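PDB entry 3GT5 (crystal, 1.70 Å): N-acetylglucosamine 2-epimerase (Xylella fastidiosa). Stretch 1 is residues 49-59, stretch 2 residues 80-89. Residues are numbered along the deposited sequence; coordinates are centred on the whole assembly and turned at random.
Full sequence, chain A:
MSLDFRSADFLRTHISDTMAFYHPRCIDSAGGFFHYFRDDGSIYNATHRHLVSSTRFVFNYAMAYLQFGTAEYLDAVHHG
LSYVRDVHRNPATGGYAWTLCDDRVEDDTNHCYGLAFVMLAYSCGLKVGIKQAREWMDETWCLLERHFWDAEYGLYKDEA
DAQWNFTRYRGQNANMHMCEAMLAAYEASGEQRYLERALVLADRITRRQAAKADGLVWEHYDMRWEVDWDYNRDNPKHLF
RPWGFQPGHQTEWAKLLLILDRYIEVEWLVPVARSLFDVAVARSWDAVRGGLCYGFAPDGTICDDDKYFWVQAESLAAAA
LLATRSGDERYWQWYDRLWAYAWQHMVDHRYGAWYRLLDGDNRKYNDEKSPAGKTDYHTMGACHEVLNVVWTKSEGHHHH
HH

Stretch 1, residues 49-59: RHLVSSTRFVF
Stretch 2, residues 80-89: GLSYVRDVHR

A single direct hydrogen bond joins these two helices, and it lies where one helix starts and the other ends. Ser-54 OG sits 2.8 Å from His-88 NE2, at the edge of the imidazole, near its plane. Either atom could be the donor. Ser-54 is m (chi1 -68°); His-88 is m with chi2 -83°. The small hydroxyl gives His-88 NE2 a polar partner within a buried contact. His-88 ND1 is bonded elsewhere in the structure.

Helix 51-59 follows a short strand, 49-50. Helix 80-88 runs the other way, at 147°, with axes 9.1 Å apart at closest. The register pairs Leu-51 with His-88 (CA to CA 7.2 Å) and Val-58 with Gly-80 (CA to CA 5.6 Å). His-50 caps the first helix: Val-52 N donates to His-50 ND1 at 3.0 Å. The second helix widens into a pi-type turn at 84-88, where Val-87 N and His-88 N both donate to Tyr-83 O, at 3.0 and 3.2 Å.

Leu-51 (t, p) covers one face of the His-88 ring. Leu-51 CD1 lies 3.8 Å from the centroid of the His-88 ring, a CH-pi contact. The CA-to-CB bond of Tyr-83 points toward stretch 1 (chi1 t, chi2 71°). Ser-54 OG lies at its ring edge, 3.6 Å from Tyr-83 CD2, and Tyr-83 OH is 3.4 Å from Arg-49 CG (m, m, t).

Val-84 (t) packs its CG2 4.0 Å from Thr-55 CG2 (p). At the far end, Val-58 (t) and Leu-81 (m, t) offer each other apolar branches, Val-58 CG1 4.0 Å from Leu-81 CD2. Glycine suits its place: an ideal CB on Gly-80 would be 2.8 Å from Val-58 CG2, a clash.

One water donates to Ser-54 O (2.8 Å) and Gly-80 O (2.9 Å). The contacting residues are buried; the contact covers 436 Å², both sides summed.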

ATOM      1  N   ARG A  49      19.089   2.259   0.005  1.00 23.92           N
ATOM      2  CA  ARG A  49      17.982   1.377   0.399  1.00 22.81           C
ATOM      3  C   ARG A  49      16.933   2.125   1.246  1.00 22.56           C
ATOM      4  O   ARG A  49      17.247   3.029   2.038  1.00 22.66           O
ATOM      5  CB  ARG A  49      18.502   0.147   1.160  1.00 22.94           C
ATOM      6  CG  ARG A  49      19.529  -0.715   0.403  1.00 24.10           C
ATOM      7  CD  ARG A  49      18.958  -1.451  -0.810  1.00 26.16           C
ATOM      8  NE  ARG A  49      20.091  -2.002  -1.566  1.00 26.18           N
ATOM      9  CZ  ARG A  49      20.700  -3.161  -1.320  1.00 26.55           C
ATOM     10  NH1 ARG A  49      20.312  -3.978  -0.356  1.00 25.63           N
ATOM     11  NH2 ARG A  49      21.765  -3.491  -2.051  1.00 31.04           N
ATOM     12  N   HIS A  50      15.678   1.735   1.043  1.00 20.44           N
ATOM     13  CA  HIS A  50      14.554   2.361   1.659  1.00 20.20           C
ATOM     14  C   HIS A  50      13.738   1.335   2.427  1.00 19.32           C
ATOM     15  O   HIS A  50      13.403   0.245   1.903  1.00 18.96           O
ATOM     16  CB  HIS A  50      13.654   3.019   0.594  1.00 20.46           C
ATOM     17  CG  HIS A  50      12.745   4.068   1.146  1.00 19.94           C
ATOM     18  ND1 HIS A  50      11.712   3.791   2.034  1.00 20.85           N
ATOM     19  CD2 HIS A  50      12.759   5.412   0.991  1.00 20.61           C
ATOM     20  CE1 HIS A  50      11.083   4.920   2.334  1.00 22.97           C
ATOM     21  NE2 HIS A  50      11.713   5.924   1.729  1.00 22.48           N
ATOM     22  N   LEU A  51      13.350   1.719   3.639  1.00 18.58           N
ATOM     23  CA  LEU A  51      12.565   0.812   4.480  1.00 18.17           C
ATOM     24  C   LEU A  51      11.302   0.336   3.787  1.00 17.23           C
ATOM     25  O   LEU A  51      10.944  -0.817   3.950  1.00 18.75           O
ATOM     26  CB  LEU A  51      12.206   1.484   5.817  1.00 17.06           C
ATOM     27  CG  LEU A  51      11.450   0.656   6.830  1.00 19.41           C
ATOM     28  CD1 LEU A  51      12.263  -0.563   7.306  1.00 18.18           C
ATOM     29  CD2 LEU A  51      11.054   1.588   8.002  1.00 18.02           C
ATOM     30  N   VAL A  52      10.614   1.202   3.041  1.00 16.60           N
ATOM     31  CA  VAL A  52       9.344   0.822   2.384  1.00 15.98           C
ATOM     32  C   VAL A  52       9.613  -0.290   1.324  1.00 16.11           C
ATOM     33  O   VAL A  52       8.810  -1.211   1.215  1.00 17.65           O
ATOM     34  CB  VAL A  52       8.555   2.087   1.812  1.00 15.98           C
ATOM     35  CG1 VAL A  52       7.290   1.664   0.975  1.00 15.56           C
ATOM     36  CG2 VAL A  52       8.099   3.018   2.989  1.00 14.52           C
ATOM     37  N   SER A  53      10.693  -0.207   0.558  1.00 16.84           N
ATOM     38  CA  SER A  53      11.044  -1.334  -0.353  1.00 16.94           C
ATOM     39  C   SER A  53      11.468  -2.619   0.377  1.00 17.78           C
ATOM     40  O   SER A  53      11.028  -3.749   0.017  1.00 17.00           O
ATOM     41  CB  SER A  53      12.071  -0.916  -1.411  1.00 18.34           C
ATOM     42  OG  SER A  53      11.429  -0.160  -2.410  1.00 20.77           O
ATOM     43  N   SER A  54      12.321  -2.478   1.389  1.00 17.35           N
ATOM     44  CA  SER A  54      12.793  -3.643   2.159  1.00 17.32           C
ATOM     45  C   SER A  54      11.608  -4.458   2.706  1.00 17.42           C
ATOM     46  O   SER A  54      11.604  -5.695   2.661  1.00 17.93           O
ATOM     47  CB  SER A  54      13.703  -3.228   3.342  1.00 16.89           C
ATOM     48  OG  SER A  54      14.940  -2.706   2.893  1.00 18.36           O
ATOM     49  N   THR A  55      10.612  -3.780   3.233  1.00 17.33           N
ATOM     50  CA  THR A  55       9.415  -4.457   3.760  1.00 16.47           C
ATOM     51  C   THR A  55       8.459  -4.952   2.659  1.00 17.69           C
ATOM     52  O   THR A  55       7.918  -6.067   2.749  1.00 16.62           O
ATOM     53  CB  THR A  55       8.706  -3.541   4.758  1.00 17.07           C
ATOM     54  OG1 THR A  55       8.418  -2.275   4.140  1.00 16.21           O
ATOM     55  CG2 THR A  55       9.549  -3.342   6.021  1.00 16.31           C
ATOM     56  N   ARG A  56       8.220  -4.133   1.634  1.00 16.59           N
ATOM     57  CA  ARG A  56       7.289  -4.523   0.575  1.00 16.87           C
ATOM     58  C   ARG A  56       7.782  -5.756  -0.172  1.00 16.67           C
ATOM     59  O   ARG A  56       6.983  -6.582  -0.591  1.00 16.36           O
ATOM     60  CB  ARG A  56       7.029  -3.360  -0.394  1.00 17.30           C
ATOM     61  CG  ARG A  56       6.010  -2.358   0.178  1.00 16.28           C
ATOM     62  CD  ARG A  56       5.802  -1.196  -0.759  1.00 17.55           C
ATOM     63  NE  ARG A  56       4.877  -0.215  -0.190  1.00 15.99           N
ATOM     64  CZ  ARG A  56       4.443   0.864  -0.852  1.00 19.24           C
ATOM     65  NH1 ARG A  56       4.784   1.048  -2.119  1.00 19.99           N
ATOM     66  NH2 ARG A  56       3.602   1.718  -0.266  1.00 22.63           N
ATOM     67  N   PHE A  57       9.096  -5.878  -0.373  1.00 17.65           N
ATOM     68  CA  PHE A  57       9.618  -7.092  -1.038  1.00 17.55           C
ATOM     69  C   PHE A  57       9.382  -8.359  -0.203  1.00 18.43           C
ATOM     70  O   PHE A  57       9.197  -9.425  -0.752  1.00 19.39           O
ATOM     71  CB  PHE A  57      11.098  -6.995  -1.326  1.00 16.78           C
ATOM     72  CG  PHE A  57      11.437  -6.404  -2.666  1.00 18.70           C
ATOM     73  CD1 PHE A  57      11.073  -7.047  -3.844  1.00 18.49           C
ATOM     74  CD2 PHE A  57      12.194  -5.246  -2.744  1.00 20.39           C
ATOM     75  CE1 PHE A  57      11.417  -6.500  -5.085  1.00 20.79           C
ATOM     76  CE2 PHE A  57      12.548  -4.696  -3.990  1.00 19.03           C
ATOM     77  CZ  PHE A  57      12.153  -5.340  -5.150  1.00 19.62           C
ATOM     78  N   VAL A  58       9.388  -8.255   1.126  1.00 18.08           N
ATOM     79  CA  VAL A  58       8.983  -9.401   1.962  1.00 18.43           C
ATOM     80  C   VAL A  58       7.533  -9.792   1.680  1.00 18.31           C
ATOM     81  O   VAL A  58       7.220 -10.966   1.527  1.00 18.78           O
ATOM     82  CB  VAL A  58       9.150  -9.074   3.444  1.00 17.80           C
ATOM     83  CG1 VAL A  58       8.475 -10.126   4.377  1.00 19.67           C
ATOM     84  CG2 VAL A  58      10.599  -8.936   3.786  1.00 18.28           C
ATOM     85  N   PHE A  59       6.629  -8.817   1.581  1.00 18.37           N
ATOM     86  CA  PHE A  59       5.244  -9.088   1.173  1.00 18.74           C
ATOM     87  C   PHE A  59       5.187  -9.805  -0.200  1.00 18.46           C
ATOM     88  O   PHE A  59       4.489 -10.812  -0.321  1.00 19.10           O
ATOM     89  CB  PHE A  59       4.408  -7.773   1.183  1.00 18.77           C
ATOM     90  CG  PHE A  59       3.052  -7.887   0.586  1.00 17.01           C
ATOM     91  CD1 PHE A  59       1.945  -8.027   1.402  1.00 19.05           C
ATOM     92  CD2 PHE A  59       2.867  -7.790  -0.797  1.00 18.70           C
ATOM     93  CE1 PHE A  59       0.664  -8.093   0.864  1.00 19.41           C
ATOM     94  CE2 PHE A  59       1.563  -7.876  -1.359  1.00 20.82           C
ATOM     95  CZ  PHE A  59       0.471  -8.018  -0.510  1.00 20.95           C
ATOM     96  N   GLY A  80      14.901 -11.296   3.267  1.00 22.04           N
ATOM     97  CA  GLY A  80      14.342  -9.955   3.423  1.00 21.13           C
ATOM     98  C   GLY A  80      14.089  -9.580   4.864  1.00 20.41           C
ATOM     99  O   GLY A  80      14.342  -8.441   5.275  1.00 20.06           O
ATOM    100  N   LEU A  81      13.544 -10.515   5.631  1.00 20.78           N
ATOM    101  CA  LEU A  81      13.329 -10.261   7.055  1.00 21.62           C
ATOM    102  C   LEU A  81      14.644 -10.088   7.837  1.00 22.19           C
ATOM    103  O   LEU A  81      14.708  -9.270   8.766  1.00 21.59           O
ATOM    104  CB  LEU A  81      12.461 -11.342   7.678  1.00 21.02           C
ATOM    105  CG  LEU A  81      10.998 -11.297   7.277  1.00 22.30           C
ATOM    106  CD1 LEU A  81      10.332 -12.577   7.628  1.00 25.20           C
ATOM    107  CD2 LEU A  81      10.268 -10.081   7.971  1.00 22.41           C
ATOM    108  N   SER A  82      15.706 -10.821   7.470  1.00 22.86           N
ATOM    109  CA  SER A  82      17.002 -10.601   8.095  1.00 23.25           C
ATOM    110  C   SER A  82      17.497  -9.174   7.882  1.00 22.74           C
ATOM    111  O   SER A  82      18.016  -8.554   8.791  1.00 23.94           O
ATOM    112  CB  SER A  82      18.096 -11.577   7.601  1.00 24.49           C
ATOM    113  OG  SER A  82      17.667 -12.890   7.879  1.00 28.19           O
ATOM    114  N   TYR A  83      17.355  -8.666   6.679  1.00 21.50           N
ATOM    115  CA  TYR A  83      17.747  -7.305   6.423  1.00 22.05           C
ATOM    116  C   TYR A  83      16.961  -6.285   7.281  1.00 21.82           C
ATOM    117  O   TYR A  83      17.548  -5.355   7.829  1.00 21.33           O
ATOM    118  CB  TYR A  83      17.572  -6.977   4.953  1.00 22.19           C
ATOM    119  CG  TYR A  83      18.350  -5.774   4.505  1.00 22.32           C
ATOM    120  CD1 TYR A  83      19.746  -5.811   4.407  1.00 24.00           C
ATOM    121  CD2 TYR A  83      17.711  -4.599   4.183  1.00 22.31           C
ATOM    122  CE1 TYR A  83      20.466  -4.710   3.960  1.00 24.12           C
ATOM    123  CE2 TYR A  83      18.410  -3.496   3.747  1.00 24.24           C
ATOM    124  CZ  TYR A  83      19.798  -3.554   3.635  1.00 26.59           C
ATOM    125  OH  TYR A  83      20.481  -2.449   3.205  1.00 29.34           O
ATOM    126  N   VAL A  84      15.650  -6.477   7.385  1.00 21.42           N
ATOM    127  CA  VAL A  84      14.795  -5.597   8.209  1.00 22.33           C
ATOM    128  C   VAL A  84      15.253  -5.646   9.662  1.00 23.41           C
ATOM    129  O   VAL A  84      15.460  -4.594  10.295  1.00 23.77           O
ATOM    130  CB  VAL A  84      13.271  -5.953   8.060  1.00 22.11           C
ATOM    131  CG1 VAL A  84      12.399  -5.124   9.053  1.00 21.22           C
ATOM    132  CG2 VAL A  84      12.773  -5.684   6.650  1.00 22.58           C
ATOM    133  N   ARG A  85      15.519  -6.853  10.178  1.00 24.37           N
ATOM    134  CA  ARG A  85      15.867  -6.961  11.599  1.00 25.55           C
ATOM    135  C   ARG A  85      17.328  -6.670  11.968  1.00 26.53           C
ATOM    136  O   ARG A  85      17.582  -6.181  13.071  1.00 26.25           O
ATOM    137  CB  ARG A  85      15.406  -8.309  12.145  1.00 25.68           C
ATOM    138  CG  ARG A  85      13.914  -8.398  12.204  1.00 26.54           C
ATOM    139  CD  ARG A  85      13.371  -9.451  13.087  1.00 29.00           C
ATOM    140  NE  ARG A  85      13.699  -9.323  14.501  1.00 29.19           N
ATOM    141  CZ  ARG A  85      13.099  -8.528  15.390  1.00 31.87           C
ATOM    142  NH1 ARG A  85      12.148  -7.667  15.031  1.00 28.15           N
ATOM    143  NH2 ARG A  85      13.475  -8.569  16.669  1.00 30.33           N
ATOM    144  N   ASP A  86      18.262  -6.938  11.053  1.00 27.53           N
ATOM    145  CA  ASP A  86      19.691  -6.824  11.333  1.00 29.65           C
ATOM    146  C   ASP A  86      20.312  -5.539  10.863  1.00 29.40           C
ATOM    147  O   ASP A  86      21.351  -5.109  11.429  1.00 30.53           O
ATOM    148  CB  ASP A  86      20.429  -7.990  10.702  1.00 30.85           C
ATOM    149  CG  ASP A  86      19.965  -9.324  11.259  1.00 34.88           C
ATOM    150  OD1 ASP A  86      19.254  -9.343  12.306  1.00 40.50           O
ATOM    151  OD2 ASP A  86      20.307 -10.356  10.652  1.00 38.70           O
ATOM    152  N   VAL A  87      19.701  -4.902   9.854  1.00 27.14           N
ATOM    153  CA  VAL A  87      20.283  -3.709   9.252  1.00 25.57           C
ATOM    154  C   VAL A  87      19.417  -2.473   9.485  1.00 24.86           C
ATOM    155  O   VAL A  87      19.936  -1.452   9.892  1.00 24.50           O
ATOM    156  CB  VAL A  87      20.583  -3.907   7.770  1.00 24.57           C
ATOM    157  CG1 VAL A  87      21.239  -2.682   7.165  1.00 27.84           C
ATOM    158  CG2 VAL A  87      21.459  -5.154   7.593  1.00 26.31           C
ATOM    159  N   HIS A  88      18.105  -2.550   9.244  1.00 23.25           N
ATOM    160  CA  HIS A  88      17.223  -1.389   9.495  1.00 22.16           C
ATOM    161  C   HIS A  88      17.007  -1.125  10.981  1.00 22.11           C
ATOM    162  O   HIS A  88      17.027   0.017  11.412  1.00 21.35           O
ATOM    163  CB  HIS A  88      15.841  -1.527   8.827  1.00 22.08           C
ATOM    164  CG  HIS A  88      15.857  -1.260   7.358  1.00 18.69           C
ATOM    165  ND1 HIS A  88      15.798   0.014   6.835  1.00 19.47           N
ATOM    166  CD2 HIS A  88      15.961  -2.105   6.301  1.00 20.27           C
ATOM    167  CE1 HIS A  88      15.807  -0.069   5.510  1.00 19.36           C
ATOM    168  NE2 HIS A  88      15.884  -1.344   5.163  1.00 18.18           N
ATOM    169  N   ARG A  89      16.785  -2.175  11.741  1.00 22.20           N
ATOM    170  CA  ARG A  89      16.364  -2.021  13.119  1.00 22.91           C
ATOM    171  C   ARG A  89      17.520  -1.606  14.025  1.00 23.33           C
ATOM    172  O   ARG A  89      18.589  -2.202  13.997  1.00 24.04           O
ATOM    173  CB  ARG A  89      15.768  -3.300  13.632  1.00 23.44           C
ATOM    174  CG  ARG A  89      15.088  -3.182  14.995  1.00 24.98           C
ATOM    175  CD  ARG A  89      14.495  -4.509  15.435  1.00 26.21           C
ATOM    176  NE  ARG A  89      13.765  -4.291  16.667  1.00 30.36           N
ATOM    177  CZ  ARG A  89      14.253  -4.485  17.885  1.00 34.25           C
ATOM    178  NH1 ARG A  89      15.486  -4.980  18.043  1.00 34.07           N
ATOM    179  NH2 ARG A  89      13.494  -4.212  18.941  1.00 34.27           N
TER
HETATM  180  O   HOH W   1      14.258  -6.596   3.042  1.00 19.95           O